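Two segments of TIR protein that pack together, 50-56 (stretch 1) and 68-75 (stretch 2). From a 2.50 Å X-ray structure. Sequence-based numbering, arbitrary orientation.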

# COMPACT_ATOMS: atom_id res chain seq x y z
N VAL B 50 -9.79 -3.44 19.20
CA VAL B 50 -9.14 -2.14 19.30
C VAL B 50 -9.05 -1.49 20.68
O VAL B 50 -10.02 -1.48 21.43
CB VAL B 50 -9.89 -1.12 18.39
CG1 VAL B 50 -9.08 0.16 18.25
CG2 VAL B 50 -10.18 -1.73 17.05
N TRP B 51 -7.87 -0.95 21.00
CA TRP B 51 -7.68 -0.21 22.24
C TRP B 51 -6.99 1.10 21.89
O TRP B 51 -6.21 1.17 20.94
CB TRP B 51 -6.91 -1.02 23.31
CG TRP B 51 -5.48 -1.37 23.07
CD1 TRP B 51 -4.90 -1.66 21.87
CD2 TRP B 51 -4.48 -1.61 24.07
NE1 TRP B 51 -3.60 -2.07 22.07
CE2 TRP B 51 -3.32 -2.05 23.41
CE3 TRP B 51 -4.46 -1.50 25.47
CZ2 TRP B 51 -2.13 -2.37 24.09
CZ3 TRP B 51 -3.28 -1.83 26.15
CH2 TRP B 51 -2.14 -2.26 25.45
N TYR B 52 -7.31 2.15 22.64
CA TYR B 52 -6.74 3.47 22.38
C TYR B 52 -6.93 4.44 23.55
O TYR B 52 -6.38 5.54 23.54
CB TYR B 52 -7.42 4.09 21.16
CG TYR B 52 -8.90 4.29 21.35
CD1 TYR B 52 -9.78 3.21 21.22
CD2 TYR B 52 -9.42 5.53 21.72
CE1 TYR B 52 -11.15 3.37 21.44
CE2 TYR B 52 -10.79 5.70 21.95
CZ TYR B 52 -11.65 4.61 21.80
OH TYR B 52 -13.00 4.75 22.02
N ASP B 53 -7.71 4.05 24.56
CA ASP B 53 -7.94 4.94 25.68
C ASP B 53 -6.67 5.42 26.37
O ASP B 53 -6.57 6.58 26.76
CB ASP B 53 -8.86 4.26 26.69
CG ASP B 53 -9.32 5.21 27.76
OD1 ASP B 53 -9.96 6.22 27.42
OD2 ASP B 53 -9.03 4.95 28.96
N ASP B 54 -5.69 4.53 26.54
CA ASP B 54 -4.43 4.89 27.18
C ASP B 54 -3.40 5.26 26.13
O ASP B 54 -2.20 5.00 26.30
CB ASP B 54 -3.89 3.73 28.02
CG ASP B 54 -4.52 3.65 29.41
OD1 ASP B 54 -4.03 2.84 30.22
OD2 ASP B 54 -5.50 4.38 29.69
N PHE B 55 -3.86 5.88 25.05
CA PHE B 55 -2.97 6.27 23.98
C PHE B 55 -3.19 7.70 23.51
O PHE B 55 -2.71 8.09 22.44
CB PHE B 55 -3.11 5.30 22.81
CG PHE B 55 -2.58 3.93 23.12
CD1 PHE B 55 -1.22 3.67 23.09
CD2 PHE B 55 -3.45 2.89 23.46
CE1 PHE B 55 -0.72 2.40 23.39
CE2 PHE B 55 -2.96 1.61 23.77
CZ PHE B 55 -1.60 1.37 23.73
N SER B 56 -3.91 8.49 24.31
CA SER B 56 -4.15 9.89 24.00
C SER B 56 -2.84 10.60 24.33
O SER B 56 -2.20 10.28 25.33
CB SER B 56 -5.26 10.47 24.86
OG SER B 56 -6.41 9.66 24.77
N ASP B 68 6.06 1.94 21.78
CA ASP B 68 6.63 0.66 22.22
C ASP B 68 5.56 -0.14 22.93
O ASP B 68 5.34 -1.31 22.62
CB ASP B 68 7.80 0.89 23.18
CG ASP B 68 8.97 1.61 22.52
OD1 ASP B 68 9.52 1.07 21.54
OD2 ASP B 68 9.33 2.70 23.00
N LYS B 69 4.89 0.50 23.88
CA LYS B 69 3.82 -0.13 24.65
C LYS B 69 2.77 -0.68 23.70
O LYS B 69 2.47 -1.88 23.72
CB LYS B 69 3.18 0.89 25.59
CG LYS B 69 1.99 0.36 26.39
CD LYS B 69 1.32 1.47 27.19
CE LYS B 69 0.04 0.99 27.86
NZ LYS B 69 -0.70 2.11 28.50
N GLY B 70 2.21 0.19 22.86
CA GLY B 70 1.19 -0.23 21.91
C GLY B 70 1.60 -1.41 21.05
O GLY B 70 0.81 -2.31 20.79
N LEU B 71 2.86 -1.41 20.60
CA LEU B 71 3.36 -2.47 19.75
C LEU B 71 3.69 -3.72 20.54
O LEU B 71 3.81 -4.81 19.98
CB LEU B 71 4.58 -1.98 18.98
CG LEU B 71 4.28 -1.05 17.80
CD1 LEU B 71 5.53 -0.32 17.35
CD2 LEU B 71 3.71 -1.87 16.66
N GLY B 72 3.82 -3.57 21.86
CA GLY B 72 4.14 -4.71 22.70
C GLY B 72 2.98 -5.67 22.92
O GLY B 72 3.19 -6.82 23.30
N SER B 73 1.75 -5.21 22.68
CA SER B 73 0.56 -6.03 22.88
C SER B 73 -0.38 -6.02 21.68
O SER B 73 -1.42 -6.68 21.70
CB SER B 73 -0.20 -5.55 24.11
OG SER B 73 0.68 -5.25 25.18
N SER B 74 -0.03 -5.27 20.64
CA SER B 74 -0.88 -5.17 19.46
C SER B 74 -0.15 -5.68 18.24
O SER B 74 1.08 -5.77 18.23
CB SER B 74 -1.30 -3.72 19.21
OG SER B 74 -1.82 -3.12 20.39
N ARG B 75 -0.92 -6.00 17.21
CA ARG B 75 -0.36 -6.49 15.96
C ARG B 75 0.08 -5.30 15.11
O ARG B 75 1.18 -5.28 14.57
CB ARG B 75 -1.42 -7.31 15.22
CG ARG B 75 -1.89 -8.51 16.02
CD ARG B 75 -3.09 -9.18 15.39
NE ARG B 75 -2.80 -9.64 14.04
CZ ARG B 75 -3.67 -10.29 13.29
NH1 ARG B 75 -4.88 -10.57 13.77
NH2 ARG B 75 -3.34 -10.67 12.06

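The most distinctive feature of this contact is a short relay of hydrogen bonds that ties an indole to the backbone of a helix through a serine hydroxyl. Trp-51 NE1 lies 2.7 Å from Ser-74 OG with an N-H...O angle of 165°, short and nearly linear. Because the indole nitrogen can only donate, the hydroxyl must accept here, and it donates its own hydrogen to Gly-70 O, with Ser-74 OG and Gly-70 O 2.8 Å apart. Gly-70 O also receives a weak bond from Ser-74 N at 3.1 Å. Ser-74 OG lies near the plane of the indole, at its edge, as suits an N-H that lies in the ring plane; Gly-70 O is also at the edge.

The backbones themselves stay apart. Stretch 1 leaves a strand at Trp-51 and enters a turn, in which Phe-55 N bonds to Tyr-52 O at 3.0 Å; stretch 2 is the last part of a helix and the segment that follows it. Their closest CA atoms, those of Phe-55 and Gly-70, are 8.0 Å apart, and no backbone-to-backbone hydrogen bond crosses the gap. On stretch 1 the contacting atoms belong to side chains; stretch 2 contributes side chains and the bare backbone of Gly-70. Together the two sides bury 288 Å².

Trp-51 gives up the most surface, 80 Å². Its CA-to-CB bond points toward stretch 2, and with chi1 at 66° (p) the indole reaches far enough for Trp-51 CZ2 to lie 3.7 Å from Ser-73 CB, a van der Waals contact beside the polar relay.

Phe-55 approaches differently. Its CA-to-CB bond points sideways, yet the ring end comes nearer, bringing Phe-55 CE1 to 3.6 Å from Gly-70 CA. The absence of a side chain at Gly-70 matters to this fit: an ideally placed CB on Gly-70 would sit 3.2 Å from Phe-55 CE1, a tight approach.

Lys-69 is exposed, yet 71 Å² of it is covered by stretch 1. All four of its chi angles are near 180°, so the chain is fully extended and its aliphatic part passes the phenyl ring, with Lys-69 CD 4.4 Å from Phe-55 CE1. The ammonium group ends near Asp-54: Lys-69 NZ is 3.8 Å from Asp-54 OD1, a long salt bridge, and 3.6 Å from Asp-54 CB. Opposite charges favour the pairing, but this separation is too great for a tight ion pair. Lys-69 NZ also lies 5.3 Å from the centroid of the Phe-55 ring, 24° off its normal; the direction suits a cation-pi interaction, but at that range the attraction is weak at most.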